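Local coordinates for sugar-phosphate aldolase (Thermotoga maritima, PDB 1PVT), which belongs to the class II aldolase/adducin family of AraD-like proteins and has the mixed alpha/beta fold of that family, at residues Gln11-Trp16 against Glu205-Val210; Met69-Val72 against Ser77-Cys80; Val164-Lys169 against Val180-Gly185; Val189-Asp192 against Val196-Phe199. All blocks are in the same frame, centred on the assembly; numbering follows the deposited sequence.

Interaction 1 (Gln11-Trp16 against Glu205-Val210); sequences QKVAYW and EAYDRV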
loop_
_atom_site.group_PDB
_atom_site.type_symbol
_atom_site.label_atom_id
_atom_site.label_comp_id
_atom_site.label_asym_id
_atom_site.label_seq_id
_atom_site.Cartn_x
_atom_site.Cartn_y
_atom_site.Cartn_z
ATOM N N GLN A 11 13.029 -0.816 -3.162
ATOM C CA GLN A 11 13.909 -1.493 -2.225
ATOM C C GLN A 11 14.283 -0.592 -1.060
ATOM O O GLN A 11 14.297 -1.029 0.091
ATOM C CB GLN A 11 15.159 -1.966 -2.941
ATOM C CG GLN A 11 14.893 -3.126 -3.855
ATOM C CD GLN A 11 16.166 -3.693 -4.437
ATOM O OE1 GLN A 11 16.846 -3.036 -5.229
ATOM N NE2 GLN A 11 16.507 -4.918 -4.041
ATOM N N LYS A 12 14.579 0.666 -1.361
ATOM C CA LYS A 12 14.929 1.624 -0.325
ATOM C C LYS A 12 13.784 1.735 0.683
ATOM O O LYS A 12 14.013 1.731 1.890
ATOM C CB LYS A 12 15.239 2.984 -0.952
ATOM C CG LYS A 12 15.537 4.081 0.057
ATOM C CD LYS A 12 16.057 5.355 -0.616
ATOM C CE LYS A 12 16.190 6.513 0.389
ATOM N NZ LYS A 12 17.125 6.207 1.518
ATOM N N VAL A 13 12.551 1.820 0.192
ATOM C CA VAL A 13 11.377 1.909 1.072
ATOM C C VAL A 13 11.203 0.635 1.910
ATOM O O VAL A 13 10.836 0.701 3.083
ATOM C CB VAL A 13 10.079 2.175 0.246
ATOM C CG1 VAL A 13 8.827 1.858 1.082
ATOM C CG2 VAL A 13 10.060 3.633 -0.232
ATOM N N ALA A 14 11.471 -0.516 1.302
ATOM C CA ALA A 14 11.357 -1.788 1.996
ATOM C C ALA A 14 12.291 -1.753 3.172
ATOM O O ALA A 14 11.946 -2.200 4.255
ATOM C CB ALA A 14 11.752 -2.909 1.092
ATOM N N TYR A 15 13.487 -1.222 2.953
ATOM C CA TYR A 15 14.482 -1.137 4.011
ATOM C C TYR A 15 13.996 -0.298 5.173
ATOM O O TYR A 15 13.951 -0.763 6.308
ATOM C CB TYR A 15 15.770 -0.520 3.499
ATOM C CG TYR A 15 16.774 -0.330 4.600
ATOM C CD1 TYR A 15 17.406 -1.426 5.174
ATOM C CD2 TYR A 15 17.044 0.940 5.114
ATOM C CE1 TYR A 15 18.283 -1.273 6.237
ATOM C CE2 TYR A 15 17.919 1.110 6.182
ATOM C CZ TYR A 15 18.538 -0.007 6.745
ATOM O OH TYR A 15 19.393 0.125 7.826
ATOM N N TRP A 16 13.640 0.947 4.895
ATOM C CA TRP A 16 13.176 1.819 5.952
ATOM C C TRP A 16 11.986 1.273 6.704
ATOM O O TRP A 16 11.836 1.484 7.905
ATOM C CB TRP A 16 12.876 3.188 5.374
ATOM C CG TRP A 16 14.144 3.912 5.216
ATOM C CD1 TRP A 16 14.917 4.005 4.091
ATOM C CD2 TRP A 16 14.901 4.493 6.276
ATOM N NE1 TRP A 16 16.121 4.602 4.390
ATOM C CE2 TRP A 16 16.137 4.911 5.727
ATOM C CE3 TRP A 16 14.654 4.698 7.648
ATOM C CZ2 TRP A 16 17.129 5.521 6.502
ATOM C CZ3 TRP A 16 15.635 5.301 8.415
ATOM C CH2 TRP A 16 16.861 5.708 7.839
ATOM N N GLU A 205 6.716 8.689 -1.506
ATOM C CA GLU A 205 5.668 9.548 -0.965
ATOM C C GLU A 205 4.659 8.713 -0.172
ATOM O O GLU A 205 4.166 9.151 0.871
ATOM C CB GLU A 205 4.960 10.312 -2.088
ATOM C CG GLU A 205 3.762 11.137 -1.609
ATOM C CD GLU A 205 3.110 11.959 -2.717
ATOM O OE1 GLU A 205 3.655 13.028 -3.074
ATOM O OE2 GLU A 205 2.052 11.531 -3.236
ATOM N N ALA A 206 4.348 7.516 -0.669
ATOM C CA ALA A 206 3.425 6.634 0.029
ATOM C C ALA A 206 4.053 6.336 1.389
ATOM O O ALA A 206 3.410 6.499 2.421
ATOM C CB ALA A 206 3.225 5.352 -0.754
ATOM N N TYR A 207 5.318 5.915 1.388
ATOM C CA TYR A 207 6.022 5.617 2.631
ATOM C C TYR A 207 5.961 6.795 3.595
ATOM O O TYR A 207 5.784 6.619 4.799
ATOM C CB TYR A 207 7.486 5.291 2.367
ATOM C CG TYR A 207 8.260 5.034 3.640
ATOM C CD1 TYR A 207 8.081 3.864 4.360
ATOM C CD2 TYR A 207 9.124 5.984 4.157
ATOM C CE1 TYR A 207 8.737 3.651 5.554
ATOM C CE2 TYR A 207 9.782 5.775 5.354
ATOM C CZ TYR A 207 9.580 4.608 6.043
ATOM O OH TYR A 207 10.212 4.398 7.236
ATOM N N ASP A 208 6.131 7.998 3.064
ATOM C CA ASP A 208 6.084 9.202 3.884
ATOM C C ASP A 208 4.759 9.359 4.628
ATOM O O ASP A 208 4.720 9.892 5.735
ATOM C CB ASP A 208 6.316 10.437 3.013
ATOM C CG ASP A 208 7.769 10.819 2.933
ATOM O OD1 ASP A 208 8.616 9.909 3.028
ATOM O OD2 ASP A 208 8.062 12.021 2.767
ATOM N N ARG A 209 3.669 8.911 4.026
ATOM C CA ARG A 209 2.379 9.039 4.684
ATOM C C ARG A 209 2.203 7.976 5.766
ATOM O O ARG A 209 1.506 8.202 6.748
ATOM C CB ARG A 209 1.259 8.958 3.657
ATOM C CG ARG A 209 1.319 10.031 2.577
ATOM C CD ARG A 209 0.093 9.887 1.689
ATOM N NE ARG A 209 0.304 10.247 0.289
ATOM C CZ ARG A 209 0.132 11.461 -0.208
ATOM N NH1 ARG A 209 -0.252 12.454 0.581
ATOM N NH2 ARG A 209 0.318 11.668 -1.501
ATOM N N VAL A 210 2.824 6.816 5.586
ATOM C CA VAL A 210 2.743 5.773 6.593
ATOM C C VAL A 210 3.418 6.342 7.827
ATOM O O VAL A 210 2.809 6.442 8.889
ATOM C CB VAL A 210 3.496 4.525 6.166
ATOM C CG1 VAL A 210 3.555 3.551 7.310
ATOM C CG2 VAL A 210 2.808 3.899 4.989
#
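V13 and Y207 form the tightly packed part of this contact between helix 2-19 and helix 203-224. The two methyl groups of V13 sit beside the root of the tyrosine, CG1 lying 3.9 Å from CB of Y207 and CG2 4.0 Å from the same carbon. CG1 also reaches CD1 of the ring at 3.9 Å, approaching at a slant. The two side chains run past one another in opposite directions, and because CG of Y207 stands anti to its backbone N (chi1 178°), the ring is carried along the neighbouring helix, one turn on from V13, to W16. There the phenol end meets the start of the tryptophan and not its indole: CB of W16 is 3.7 Å from CZ of Y207. The hydroxyl OH of Y207 lies 3.4 Å from the carbonyl O of W16.

The W16 end is the looser side. Its indole leads away from Y207 to the exposed surface, where CD2 of Y15, a neighbour on its own helix, lies over one face, toward the rim. Y207, by contrast, is buried, and its side chain also touches K20 and L22 in the loop after helix 2-19. Elsewhere on helix 203-224, R209 pairs with E205 and D187, while A206 and V210 rest on strand 122-126 of the central sheet, so that helix 203-224 touches both helix 2-19 and the sheet.

Interaction 2 (Met69-Val72 against Ser77-Cys80); sequences MREV and SKIC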
loop_
_atom_site.group_PDB
_atom_site.type_symbol
_atom_site.label_atom_id
_atom_site.label_comp_id
_atom_site.label_asym_id
_atom_site.label_seq_id
_atom_site.Cartn_x
_atom_site.Cartn_y
_atom_site.Cartn_z
HETATM N N MSE A 69 10.000 -7.366 3.757
HETATM C CA MSE A 69 10.709 -6.125 3.526
HETATM C C MSE A 69 12.175 -6.168 3.910
HETATM O O MSE A 69 13.007 -5.538 3.250
HETATM C CB MSE A 69 10.029 -4.986 4.282
HETATM C CG MSE A 69 8.557 -4.835 3.963
HETATM SE SE MSE A 69 8.135 -4.711 2.046
HETATM C CE MSE A 69 7.866 -6.601 1.671
ATOM N N ARG A 70 12.500 -6.909 4.969
ATOM C CA ARG A 70 13.883 -6.967 5.436
ATOM C C ARG A 70 14.705 -7.742 4.457
ATOM O O ARG A 70 15.908 -7.904 4.636
ATOM C CB ARG A 70 13.980 -7.617 6.817
ATOM C CG ARG A 70 13.721 -9.117 6.855
ATOM C CD ARG A 70 14.050 -9.714 8.235
ATOM N NE ARG A 70 13.957 -11.175 8.241
ATOM C CZ ARG A 70 12.836 -11.854 8.466
ATOM N NH1 ARG A 70 11.705 -11.201 8.716
ATOM N NH2 ARG A 70 12.843 -13.186 8.425
ATOM N N GLU A 71 14.033 -8.209 3.408
ATOM C CA GLU A 71 14.670 -8.984 2.356
ATOM C C GLU A 71 14.536 -8.348 0.973
ATOM O O GLU A 71 15.508 -8.307 0.219
ATOM C CB GLU A 71 14.095 -10.398 2.328
ATOM C CG GLU A 71 14.165 -11.106 3.673
ATOM C CD GLU A 71 14.029 -12.623 3.562
ATOM O OE1 GLU A 71 13.044 -13.105 2.947
ATOM O OE2 GLU A 71 14.915 -13.331 4.103
ATOM N N VAL A 72 13.356 -7.837 0.632
ATOM C CA VAL A 72 13.204 -7.251 -0.685
ATOM C C VAL A 72 14.080 -6.022 -0.862
ATOM O O VAL A 72 14.320 -5.579 -1.986
ATOM C CB VAL A 72 11.732 -6.898 -1.000
ATOM C CG1 VAL A 72 10.815 -7.513 0.036
ATOM C CG2 VAL A 72 11.564 -5.395 -1.114
ATOM N N SER A 77 14.940 -9.828 -6.533
ATOM C CA SER A 77 14.290 -10.954 -7.176
ATOM C C SER A 77 12.968 -11.129 -6.454
ATOM O O SER A 77 12.112 -11.888 -6.888
ATOM C CB SER A 77 15.093 -12.222 -6.992
ATOM O OG SER A 77 14.760 -12.787 -5.744
ATOM N N LYS A 78 12.826 -10.437 -5.326
ATOM C CA LYS A 78 11.607 -10.498 -4.524
ATOM C C LYS A 78 10.599 -9.458 -5.009
ATOM O O LYS A 78 9.583 -9.232 -4.361
ATOM C CB LYS A 78 11.908 -10.226 -3.051
ATOM C CG LYS A 78 12.970 -11.113 -2.430
ATOM C CD LYS A 78 12.442 -12.489 -2.046
ATOM C CE LYS A 78 13.484 -13.289 -1.248
ATOM N NZ LYS A 78 12.931 -14.550 -0.663
ATOM N N ILE A 79 10.889 -8.807 -6.133
ATOM C CA ILE A 79 9.978 -7.804 -6.685
ATOM C C ILE A 79 9.528 -8.243 -8.071
ATOM O O ILE A 79 10.357 -8.595 -8.905
ATOM C CB ILE A 79 10.656 -6.419 -6.802
ATOM C CG1 ILE A 79 11.003 -5.891 -5.402
ATOM C CG2 ILE A 79 9.738 -5.451 -7.562
ATOM C CD1 ILE A 79 11.672 -4.531 -5.393
ATOM N N CYS A 80 8.219 -8.219 -8.313
ATOM C CA CYS A 80 7.677 -8.641 -9.603
ATOM C C CYS A 80 7.282 -7.507 -10.536
ATOM O O CYS A 80 6.631 -6.540 -10.135
ATOM C CB CYS A 80 6.460 -9.558 -9.404
ATOM S SG CYS A 80 6.804 -11.187 -8.692
HETATM O O HOH W 1 11.205 -12.737 1.427
#
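E71 and K78 face each other across the turn that joins the short helix 69-72 to strand 79-84. Their charged ends form a long salt bridge, OE1 of E71 standing 3.9 Å from NZ of K78, with the two side chains inclined to each other. A water mediates between them: it donates to OE1 of E71 and accepts a weak bond from NZ of K78 at 3.3 Å. Beneath this polar pair the contact is apolar. CB of V72 lies 3.9 Å from CB of K78, and CG2 of V72 approaches CG1 of I79 at 4.4 Å, a loose touch between two buried residues.

The shape of the lysine explains how one residue serves both layers. Its chain bends at chi2 (-79°), which turns the outer part from the valine toward the carboxylate, while E71 stays extended beyond CG. OE1 of E71 also pairs with R68, so the same oxygen is shared by two basic groups and a water, which would probably favour its charged form.

Further out, the backbone of K78 is hydrogen-bonded to A64, and that of C80 to I62 in strand 58-63, fixing the start of strand 79-84. Helix 2-19 covers the apolar layer: V72 packs on A14, I79 rests on I10 and Q11, and the carbonyl O of V72 accepts from NE2 of Q11. The arrangement is a compact helix-to-strand connection of this AraD-like fold, charged on its outer side, hydrophobic beneath helix 2-19, and leading into an inner strand of the mixed sheet, between strands 89-92 and 58-63.

Interaction 3 (Val164-Lys169 against Val180-Gly185); sequences VVEFEK and VEKSEG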
loop_
_atom_site.group_PDB
_atom_site.type_symbol
_atom_site.label_atom_id
_atom_site.label_comp_id
_atom_site.label_asym_id
_atom_site.label_seq_id
_atom_site.Cartn_x
_atom_site.Cartn_y
_atom_site.Cartn_z
ATOM N N VAL A 164 -11.730 4.441 7.004
ATOM C CA VAL A 164 -11.519 3.070 7.438
ATOM C C VAL A 164 -12.280 2.164 6.494
ATOM O O VAL A 164 -13.222 2.599 5.848
ATOM C CB VAL A 164 -12.041 2.851 8.862
ATOM C CG1 VAL A 164 -11.738 1.441 9.308
ATOM C CG2 VAL A 164 -11.415 3.853 9.803
ATOM N N VAL A 165 -11.873 0.904 6.417
ATOM C CA VAL A 165 -12.525 -0.056 5.534
ATOM C C VAL A 165 -12.772 -1.395 6.231
ATOM O O VAL A 165 -11.829 -2.054 6.670
ATOM C CB VAL A 165 -11.670 -0.308 4.274
ATOM C CG1 VAL A 165 -12.278 -1.429 3.441
ATOM C CG2 VAL A 165 -11.565 0.966 3.456
ATOM N N GLU A 166 -14.041 -1.796 6.325
ATOM C CA GLU A 166 -14.403 -3.062 6.963
ATOM C C GLU A 166 -13.696 -4.192 6.218
ATOM O O GLU A 166 -14.032 -4.515 5.075
ATOM C CB GLU A 166 -15.919 -3.290 6.920
ATOM C CG GLU A 166 -16.769 -2.026 6.781
ATOM C CD GLU A 166 -16.708 -1.419 5.375
ATOM O OE1 GLU A 166 -16.874 -2.178 4.388
ATOM O OE2 GLU A 166 -16.504 -0.186 5.258
ATOM N N PHE A 167 -12.707 -4.779 6.882
ATOM C CA PHE A 167 -11.913 -5.861 6.321
ATOM C C PHE A 167 -12.691 -7.173 6.341
ATOM O O PHE A 167 -13.082 -7.650 7.408
ATOM C CB PHE A 167 -10.628 -6.017 7.136
ATOM C CG PHE A 167 -9.529 -6.740 6.410
ATOM C CD1 PHE A 167 -8.553 -6.031 5.717
ATOM C CD2 PHE A 167 -9.472 -8.131 6.415
ATOM C CE1 PHE A 167 -7.533 -6.699 5.039
ATOM C CE2 PHE A 167 -8.455 -8.806 5.739
ATOM C CZ PHE A 167 -7.484 -8.089 5.051
ATOM N N GLU A 168 -12.897 -7.761 5.166
ATOM C CA GLU A 168 -13.635 -9.016 5.066
ATOM C C GLU A 168 -12.779 -10.153 4.507
ATOM O O GLU A 168 -12.495 -11.137 5.196
ATOM C CB GLU A 168 -14.866 -8.837 4.169
ATOM C CG GLU A 168 -15.823 -7.705 4.561
ATOM C CD GLU A 168 -16.602 -7.979 5.840
ATOM O OE1 GLU A 168 -17.051 -9.130 6.031
ATOM O OE2 GLU A 168 -16.780 -7.036 6.645
ATOM N N LYS A 169 -12.382 -10.009 3.244
ATOM C CA LYS A 169 -11.576 -11.019 2.560
ATOM C C LYS A 169 -10.171 -10.502 2.236
ATOM O O LYS A 169 -10.016 -9.412 1.672
ATOM C CB LYS A 169 -12.254 -11.441 1.247
ATOM C CG LYS A 169 -13.748 -11.749 1.362
ATOM C CD LYS A 169 -14.379 -12.012 -0.016
ATOM C CE LYS A 169 -15.903 -12.169 0.074
ATOM N NZ LYS A 169 -16.534 -12.489 -1.245
ATOM N N VAL A 180 -11.134 1.524 -2.938
ATOM C CA VAL A 180 -11.165 2.615 -3.903
ATOM C C VAL A 180 -12.268 3.619 -3.587
ATOM O O VAL A 180 -12.067 4.828 -3.700
ATOM C CB VAL A 180 -11.364 2.090 -5.343
ATOM C CG1 VAL A 180 -11.308 3.246 -6.335
ATOM C CG2 VAL A 180 -10.295 1.062 -5.671
ATOM N N GLU A 181 -13.427 3.115 -3.179
ATOM C CA GLU A 181 -14.563 3.975 -2.852
ATOM C C GLU A 181 -14.247 4.943 -1.713
ATOM O O GLU A 181 -14.498 6.148 -1.817
ATOM C CB GLU A 181 -15.763 3.117 -2.471
ATOM C CG GLU A 181 -16.034 2.005 -3.459
ATOM C CD GLU A 181 -17.227 1.164 -3.064
ATOM O OE1 GLU A 181 -17.279 0.731 -1.890
ATOM O OE2 GLU A 181 -18.105 0.931 -3.927
ATOM N N LYS A 182 -13.707 4.403 -0.623
ATOM C CA LYS A 182 -13.348 5.202 0.540
ATOM C C LYS A 182 -12.131 6.037 0.159
ATOM O O LYS A 182 -11.950 7.162 0.627
ATOM C CB LYS A 182 -13.003 4.284 1.709
ATOM C CG LYS A 182 -13.765 2.963 1.710
ATOM C CD LYS A 182 -15.269 3.161 1.825
ATOM C CE LYS A 182 -16.007 1.833 1.669
ATOM N NZ LYS A 182 -15.616 0.821 2.699
ATOM N N SER A 183 -11.303 5.469 -0.709
ATOM C CA SER A 183 -10.095 6.132 -1.171
ATOM C C SER A 183 -10.392 7.191 -2.236
ATOM O O SER A 183 -9.548 7.481 -3.091
ATOM C CB SER A 183 -9.131 5.093 -1.740
ATOM O OG SER A 183 -7.969 5.710 -2.266
ATOM N N GLU A 184 -11.588 7.772 -2.185
ATOM C CA GLU A 184 -11.973 8.785 -3.164
ATOM C C GLU A 184 -11.102 10.028 -3.017
ATOM O O GLU A 184 -11.271 10.812 -2.081
ATOM C CB GLU A 184 -13.456 9.152 -2.994
ATOM C CG GLU A 184 -14.035 10.089 -4.074
ATOM C CD GLU A 184 -14.053 9.472 -5.473
ATOM O OE1 GLU A 184 -14.590 8.351 -5.636
ATOM O OE2 GLU A 184 -13.539 10.116 -6.414
ATOM N N GLY A 185 -10.160 10.188 -3.946
ATOM C CA GLY A 185 -9.268 11.336 -3.921
ATOM C C GLY A 185 -8.485 11.476 -2.628
ATOM O O GLY A 185 -7.790 12.476 -2.423
#
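K182, near the end of helix 173-182, meets E166 and V165 and carries both the ionic and the apolar share of this contact. The ionic part is a hydrogen-bonded salt bridge in which NZ of K182 donates to OE2 of E166 at 2.9 Å. The ammonium group comes to the syn side of that oxygen, 16° out of the carboxylate plane. E166 reaches it by folding at chi2 (73°), and the two side chains cross at about a right angle. The other carboxylate oxygen, OE1, pairs with K178 one turn earlier on the same helix, so the two lysines divide the carboxylate between them.

Apolar contact is made by the lysine's aliphatic stem. CG2 of V165 presses on CG of K182 at 3.4 Å and lies 4.0 Å from its CB. The lysine thus passes over the valine before its terminal bend at chi4 (60°) sets NZ beside E166. V165 itself is buried and also touches V189 and W191 of the adjacent strand.

The contact joins the first strand and the helix of the beta-alpha-beta unit made by strand 163-165, helix 173-182 and strand 188-191. With E166 exposed, water probably screens the charges in part; the aliphatic stem of K182 covers V165 while its ammonium group, with that of K178, probably helps to balance the carboxylate charge.

Interaction 4 (Val189-Asp192 against Val196-Phe199); sequences VLWD and VVAF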
loop_
_atom_site.group_PDB
_atom_site.type_symbol
_atom_site.label_atom_id
_atom_site.label_comp_id
_atom_site.label_asym_id
_atom_site.label_seq_id
_atom_site.Cartn_x
_atom_site.Cartn_y
_atom_site.Cartn_z
ATOM N N VAL A 189 -5.975 4.712 3.320
ATOM C CA VAL A 189 -7.121 3.963 3.807
ATOM C C VAL A 189 -6.661 3.011 4.888
ATOM O O VAL A 189 -5.675 2.302 4.706
ATOM C CB VAL A 189 -7.783 3.147 2.683
ATOM C CG1 VAL A 189 -8.458 1.896 3.257
ATOM C CG2 VAL A 189 -8.813 4.011 1.973
ATOM N N LEU A 190 -7.374 2.999 6.011
ATOM C CA LEU A 190 -7.034 2.118 7.119
ATOM C C LEU A 190 -7.905 0.890 7.064
ATOM O O LEU A 190 -9.112 1.002 7.250
ATOM C CB LEU A 190 -7.283 2.806 8.457
ATOM C CG LEU A 190 -6.311 3.874 8.923
ATOM C CD1 LEU A 190 -7.006 4.711 9.958
ATOM C CD2 LEU A 190 -5.042 3.244 9.477
ATOM N N TRP A 191 -7.316 -0.275 6.792
ATOM C CA TRP A 191 -8.101 -1.508 6.776
ATOM C C TRP A 191 -8.244 -1.853 8.233
ATOM O O TRP A 191 -7.331 -2.407 8.840
ATOM C CB TRP A 191 -7.383 -2.656 6.069
ATOM C CG TRP A 191 -7.203 -2.465 4.602
ATOM C CD1 TRP A 191 -7.744 -1.477 3.822
ATOM C CD2 TRP A 191 -6.414 -3.280 3.729
ATOM N NE1 TRP A 191 -7.335 -1.631 2.517
ATOM C CE2 TRP A 191 -6.519 -2.731 2.434
ATOM C CE3 TRP A 191 -5.628 -4.419 3.918
ATOM C CZ2 TRP A 191 -5.866 -3.285 1.335
ATOM C CZ3 TRP A 191 -4.981 -4.967 2.825
ATOM C CH2 TRP A 191 -5.104 -4.399 1.550
ATOM N N ASP A 192 -9.389 -1.501 8.798
ATOM C CA ASP A 192 -9.648 -1.748 10.199
ATOM C C ASP A 192 -9.164 -3.121 10.636
ATOM O O ASP A 192 -9.594 -4.143 10.096
ATOM C CB ASP A 192 -11.140 -1.595 10.492
ATOM C CG ASP A 192 -11.451 -1.713 11.967
ATOM O OD1 ASP A 192 -11.377 -2.847 12.488
ATOM O OD2 ASP A 192 -11.753 -0.672 12.604
ATOM N N VAL A 196 -2.597 -0.444 7.311
ATOM C CA VAL A 196 -2.970 0.624 6.424
ATOM C C VAL A 196 -2.375 0.491 5.047
ATOM O O VAL A 196 -1.424 -0.255 4.836
ATOM C CB VAL A 196 -2.502 1.950 7.008
ATOM C CG1 VAL A 196 -1.005 1.906 7.188
ATOM C CG2 VAL A 196 -2.877 3.094 6.101
ATOM N N VAL A 197 -2.952 1.249 4.123
ATOM C CA VAL A 197 -2.529 1.297 2.736
ATOM C C VAL A 197 -2.355 2.758 2.373
ATOM O O VAL A 197 -3.264 3.552 2.579
ATOM C CB VAL A 197 -3.595 0.734 1.817
ATOM C CG1 VAL A 197 -3.069 0.705 0.396
ATOM C CG2 VAL A 197 -4.005 -0.642 2.282
ATOM N N ALA A 198 -1.202 3.115 1.824
ATOM C CA ALA A 198 -0.956 4.506 1.468
ATOM C C ALA A 198 -0.623 4.676 0.000
ATOM O O ALA A 198 0.018 3.816 -0.603
ATOM C CB ALA A 198 0.163 5.069 2.323
ATOM N N PHE A 199 -1.046 5.801 -0.566
ATOM C CA PHE A 199 -0.821 6.074 -1.981
ATOM C C PHE A 199 0.031 7.321 -2.143
ATOM O O PHE A 199 0.217 8.076 -1.191
ATOM C CB PHE A 199 -2.167 6.280 -2.688
ATOM C CG PHE A 199 -3.237 5.329 -2.236
ATOM C CD1 PHE A 199 -4.409 5.807 -1.665
ATOM C CD2 PHE A 199 -3.060 3.953 -2.347
ATOM C CE1 PHE A 199 -5.390 4.926 -1.210
ATOM C CE2 PHE A 199 -4.039 3.058 -1.895
ATOM C CZ PHE A 199 -5.201 3.543 -1.326
#
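V189 and V197 exchange both of the backbone hydrogen bonds in this contact. N of V189 donates to O of V197 at 3.0 Å, and N of V197 returns a bond of 3.0 Å to O of V189; the first is nearly straight at its hydrogen (169°), the second more bent (157°). The two residues are therefore an antiparallel hydrogen-bonded pair, and L190 with V196 is the adjoining non-hydrogen-bonded pair, its CA atoms 4.4 Å apart.

This pairing builds the beta hairpin of strands 188-191 and 196-200, whose segments run at 160° to each other. The hairpin lies inside the mixed sheet: L190 is bonded through its backbone to S163 and V165 on one flank, while V196 and A198 are bonded to T126 and V124 on the other.

Apolar contacts are made on both faces. On that of L190 and V196, CD2 of the leucine lies 3.8 Å from CB of the valine. On the V189 and V197 face, CG2 of V197 sits over one face of the W191 indole in a CH-pi contact, 3.6 Å from the centroid of the five-membered ring and displaced toward the rim. Its nearest ring atom is CE2 of W191, at 3.3 Å. The methyl faces the indole because CG2 is anti to the carbonyl carbon of V197, and F167 and H125 also meet the tryptophan ring, while NE1 makes a weak hydrogen bond to T179.

Interactions 3 and 4 are the closest pair, their centres 8 Å apart: V165 N is 2.9 Å from L190 O, a probable hydrogen bond that sets strand 163-165 beside the hairpin. The hairpin in turn meets interaction 1, 14 Å away between centres, where NE of R209 probably bonds to O of F199 and A206 and V210 pack on A198. Helix 2-19 then leads to interaction 2, 13 Å from interaction 1 between centres, with A14 CB 3.3 Å from V72 CG2. Interactions 2 and 3 do not touch; 26 Å apart between centres, they lie on opposite sides of the chain's centre, yet both reach the same sheet.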